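Putative p22 protein (Leishmania major, PDB 1YQF) is of unknown function but belongs to the MAM33 family of mitochondrial glycoproteins, being a sequence homologue of human p32, and assembles here from three copies. Local coordinates at the interface of chains A and B. Sequence-based numbering; all coordinates share one arbitrary frame. Chains: chain A/B, hypothetical protein Lmaj011689.

Contact 1: the interface of chains A and B. Residues chain A 61-64, 83; chain B 144-145.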
loop_
_atom_site.group_PDB
_atom_site.type_symbol
_atom_site.label_atom_id
_atom_site.label_comp_id
_atom_site.label_asym_id
_atom_site.label_seq_id
_atom_site.Cartn_x
_atom_site.Cartn_y
_atom_site.Cartn_z
ATOM N N GLY A 61 2.098 -15.602 -16.581
ATOM C CA GLY A 61 2.686 -16.032 -15.319
ATOM C C GLY A 61 2.012 -15.514 -14.054
ATOM O O GLY A 61 2.440 -15.859 -12.951
ATOM N N THR A 62 0.959 -14.708 -14.205
ATOM C CA THR A 62 0.306 -14.059 -13.066
ATOM C C THR A 62 -1.130 -14.534 -12.879
ATOM O O THR A 62 -1.647 -15.320 -13.665
ATOM C CB THR A 62 0.309 -12.520 -13.229
ATOM O OG1 THR A 62 -0.621 -12.126 -14.247
ATOM C CG2 THR A 62 1.660 -12.004 -13.721
ATOM N N CYS A 63 -1.760 -14.028 -11.822
ATOM C CA CYS A 63 -3.165 -14.293 -11.531
ATOM C C CYS A 63 -4.051 -13.135 -11.993
ATOM O O CYS A 63 -5.193 -13.011 -11.567
ATOM C CB CYS A 63 -3.343 -14.546 -10.036
ATOM S SG CYS A 63 -2.879 -16.225 -9.582
ATOM N N THR A 64 -3.513 -12.294 -12.874
ATOM C CA THR A 64 -4.247 -11.171 -13.437
ATOM C C THR A 64 -4.835 -11.566 -14.786
ATOM O O THR A 64 -4.161 -12.180 -15.607
ATOM C CB THR A 64 -3.313 -9.974 -13.622
ATOM O OG1 THR A 64 -2.685 -9.653 -12.376
ATOM C CG2 THR A 64 -4.098 -8.719 -13.977
ATOM N N ASN A 83 -6.499 -13.853 -7.214
ATOM C CA ASN A 83 -5.960 -13.859 -5.858
ATOM C C ASN A 83 -7.004 -13.334 -4.891
ATOM O O ASN A 83 -7.782 -12.433 -5.223
ATOM C CB ASN A 83 -4.696 -12.995 -5.754
ATOM C CG ASN A 83 -3.433 -13.753 -6.117
ATOM O OD1 ASN A 83 -3.314 -14.948 -5.840
ATOM N ND2 ASN A 83 -2.478 -13.057 -6.735
ATOM N N GLU B 144 1.278 -9.636 -8.096
ATOM C CA GLU B 144 0.596 -10.179 -9.261
ATOM C C GLU B 144 0.537 -11.706 -9.240
ATOM O O GLU B 144 -0.403 -12.292 -9.770
ATOM C CB GLU B 144 1.299 -9.723 -10.539
ATOM C CG GLU B 144 1.093 -8.255 -10.869
ATOM C CD GLU B 144 1.710 -7.876 -12.198
ATOM O OE1 GLU B 144 2.956 -7.804 -12.282
ATOM O OE2 GLU B 144 0.947 -7.659 -13.162
ATOM N N LEU B 145 1.546 -12.343 -8.647
ATOM C CA LEU B 145 1.632 -13.803 -8.636
ATOM C C LEU B 145 0.700 -14.437 -7.611
ATOM O O LEU B 145 0.262 -13.789 -6.658
ATOM C CB LEU B 145 3.069 -14.259 -8.359
ATOM C CG LEU B 145 4.164 -13.705 -9.275
ATOM C CD1 LEU B 145 5.516 -14.285 -8.887
ATOM C CD2 LEU B 145 3.872 -13.973 -10.748
#

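Contact 2: the interface of chains A and B. Residues chain A 194, 198; chain B 106, 122-124, 154, 162.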
loop_
_atom_site.group_PDB
_atom_site.type_symbol
_atom_site.label_atom_id
_atom_site.label_comp_id
_atom_site.label_asym_id
_atom_site.label_seq_id
_atom_site.Cartn_x
_atom_site.Cartn_y
_atom_site.Cartn_z
ATOM N N TRP A 194 0.361 -25.502 -6.729
ATOM C CA TRP A 194 1.004 -25.203 -5.454
ATOM C C TRP A 194 1.348 -26.489 -4.693
ATOM O O TRP A 194 2.407 -26.587 -4.079
ATOM C CB TRP A 194 0.071 -24.305 -4.636
ATOM C CG TRP A 194 0.577 -23.824 -3.315
ATOM C CD1 TRP A 194 1.278 -22.678 -3.074
ATOM C CD2 TRP A 194 0.364 -24.437 -2.037
ATOM N NE1 TRP A 194 1.537 -22.552 -1.729
ATOM C CE2 TRP A 194 0.987 -23.621 -1.069
ATOM C CE3 TRP A 194 -0.279 -25.605 -1.610
ATOM C CZ2 TRP A 194 0.982 -23.931 0.290
ATOM C CZ3 TRP A 194 -0.285 -25.911 -0.254
ATOM C CH2 TRP A 194 0.345 -25.078 0.678
ATOM N N MET A 198 5.171 -27.705 -3.765
ATOM C CA MET A 198 5.578 -27.962 -2.390
ATOM C C MET A 198 6.071 -29.398 -2.256
ATOM O O MET A 198 6.984 -29.677 -1.481
ATOM C CB MET A 198 4.426 -27.730 -1.417
ATOM C CG MET A 198 4.807 -28.038 0.021
ATOM S SD MET A 198 3.497 -27.719 1.164
ATOM C CE MET A 198 3.800 -26.000 1.523
ATOM N N MET B 106 10.692 -21.155 -1.096
ATOM C CA MET B 106 9.431 -21.085 -0.372
ATOM C C MET B 106 9.454 -19.834 0.492
ATOM O O MET B 106 10.487 -19.492 1.051
ATOM C CB MET B 106 9.263 -22.315 0.517
ATOM C CG MET B 106 7.940 -22.360 1.267
ATOM S SD MET B 106 7.911 -23.606 2.559
ATOM C CE MET B 106 7.692 -25.082 1.595
ATOM N N ILE B 122 1.790 -19.155 2.707
ATOM C CA ILE B 122 2.864 -19.926 2.081
ATOM C C ILE B 122 2.772 -19.776 0.573
ATOM O O ILE B 122 1.713 -20.023 -0.012
ATOM C CB ILE B 122 2.770 -21.416 2.441
ATOM C CG1 ILE B 122 2.916 -21.621 3.944
ATOM C CG2 ILE B 122 3.850 -22.221 1.704
ATOM C CD1 ILE B 122 2.693 -23.042 4.371
ATOM N N ARG B 123 3.891 -19.395 -0.048
ATOM C CA ARG B 123 3.963 -19.233 -1.495
ATOM C C ARG B 123 5.326 -19.666 -2.040
ATOM O O ARG B 123 6.205 -20.079 -1.283
ATOM C CB ARG B 123 3.662 -17.783 -1.878
ATOM C CG ARG B 123 4.558 -16.741 -1.224
ATOM C CD ARG B 123 4.062 -15.326 -1.447
ATOM N NE ARG B 123 3.983 -15.039 -2.875
ATOM C CZ ARG B 123 3.602 -13.888 -3.405
ATOM N NH1 ARG B 123 3.247 -12.865 -2.633
ATOM N NH2 ARG B 123 3.576 -13.765 -4.725
ATOM N N PHE B 124 5.487 -19.579 -3.360
ATOM C CA PHE B 124 6.689 -20.065 -4.032
ATOM C C PHE B 124 7.150 -19.154 -5.159
ATOM O O PHE B 124 6.369 -18.394 -5.731
ATOM C CB PHE B 124 6.451 -21.463 -4.602
ATOM C CG PHE B 124 6.358 -22.536 -3.557
ATOM C CD1 PHE B 124 7.506 -23.056 -2.970
ATOM C CD2 PHE B 124 5.123 -23.029 -3.161
ATOM C CE1 PHE B 124 7.419 -24.048 -2.010
ATOM C CE2 PHE B 124 5.030 -24.021 -2.202
ATOM C CZ PHE B 124 6.175 -24.531 -1.624
ATOM N N LEU B 154 -6.538 -25.190 4.852
ATOM C CA LEU B 154 -5.733 -26.360 4.493
ATOM C C LEU B 154 -6.038 -27.589 5.359
ATOM O O LEU B 154 -6.359 -27.470 6.543
ATOM C CB LEU B 154 -4.233 -26.031 4.579
ATOM C CG LEU B 154 -3.479 -25.724 3.279
ATOM C CD1 LEU B 154 -4.267 -24.830 2.331
ATOM C CD2 LEU B 154 -2.133 -25.087 3.605
ATOM N N VAL B 162 3.821 -29.160 7.566
ATOM C CA VAL B 162 4.543 -27.948 7.182
ATOM C C VAL B 162 5.151 -27.271 8.407
ATOM O O VAL B 162 6.265 -26.756 8.341
ATOM C CB VAL B 162 3.644 -26.943 6.436
ATOM C CG1 VAL B 162 4.313 -25.574 6.348
ATOM C CG2 VAL B 162 3.331 -27.449 5.042
#

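Contact 1: the interface of chains A and B
A:Cys63 and A:Asn83 each hand an N-H to the neighbouring chain, where helix 136-144 of chain B ends at B:Glu144 and gives way to loop at B:Leu145. One hydrogen bond joins backbones: A:Cys63 N donates to B:Glu144 O over 3.0 Å, nearly straight at 173° about the hydrogen. Another comes from a side chain. A:Asn83 ND2, the amide nitrogen, reaches B:Leu145 O at 2.8 Å and is more bent. It approaches from well above the carbonyl plane instead of along a lone pair, and the acceptor in turn lies somewhat off the plane of the asparagine amide. With CG turned away from its own carbonyl carbon (chi1 -86°), A:Asn83 extends its amide toward chain B, while OD1 of the same group stays 3.8 Å from B:Leu145 O. The carbonyls of the last helix residue and of the loop residue after it are thus bound by separate stretches of chain A.

Within chain A, A:Thr62 OG1 accepts a hydrogen bond from A:Thr64 N at 3.2 Å, which ties the hydroxyl back to its own loop just where strand 64-71 begins. With chi1 at 72°, OG1 sits between the backbone N and the carbonyl carbon, and CG2, anti to the carbonyl carbon, faces B:Glu144.

Apolar contact is modest. A:Thr62 CG2 meets B:Glu144 CB at 3.9 Å, the two side chains running alongside each other in the same direction. The glutamate side chain makes this contact through CB, and A:Thr62 CB also lies 3.5 Å from B:Glu144 O. B:Leu145 crosses A:Thr62 at about a right angle and brings its CD2 branch beside the carbonyl of A:Gly61.

By capping the helix at B:Glu144 and binding the loop residue that follows, the site probably anchors this turn of one subunit against another, and probably contributes to holding neighbouring copies in register in the three-copy assembly.

Contact 2: the interface of chains A and B
A:Trp194 and A:Met198, one turn apart on the long C-terminal helix 173-202 of chain A, pack against strand 117-125 of chain B, with B:Ile122 and B:Phe124 as their main partners. The polar component is a hydrogen bond from the indole nitrogen A:Trp194 NE1 to the backbone B:Ile122 O, 3.1 Å long and bent to 140° at the hydrogen. The donor stands well above the carbonyl plane, and the oxygen is tilted from the indole plane, so the indole N-H is satisfied off the lone-pair directions.

Aromatic contact comes next. B:Phe124 meets the five-membered ring of A:Trp194 edge to face, the planes inclined at 62°. The phenyl edge at CE2 lies over one indole face, displaced toward its rim, while its CZ corner presses on A:Met198 CA at 3.6 Å. One phenylalanine thus touches both helix residues.

The remaining contacts are apolar. The benzo part of the indole is engaged by B:Ile122 and B:Leu154: A:Trp194 CZ2 rests on the B:Ile122 CG2 branch at 3.6 Å, and CH2 meets B:Leu154 CD2, whose side chain comes from the opposite direction. Carrying CG anti to its own backbone N, A:Met198 runs extended until a bend at chi3 (-88°) turns its methyl into an apolar group formed by B:Ile122, B:Val162 of helix 156-168 and B:Met106 of strand 105-112. There A:Met198 CE lies 3.8 Å from B:Val162 CG2 and 4.0 Å from the methyl B:Met106 CE.

The C-alpha centres of contact 1 and contact 2 are about 16 Å apart within the same A-B interface, and no residue belongs to both. Their elements differ on each side: contact 1 joins loop segments and the start of strand 64-71 of chain A to the end of helix 136-144 in chain B, whereas contact 2 sets the C-terminal helix 173-202 against strands, a helix and a loop residue of chain B. Together they hold the two subunits at separated places, which may limit rocking of one against the other. The A-B interface is not an exact two-fold, consistent with a cyclic arrangement of the three copies.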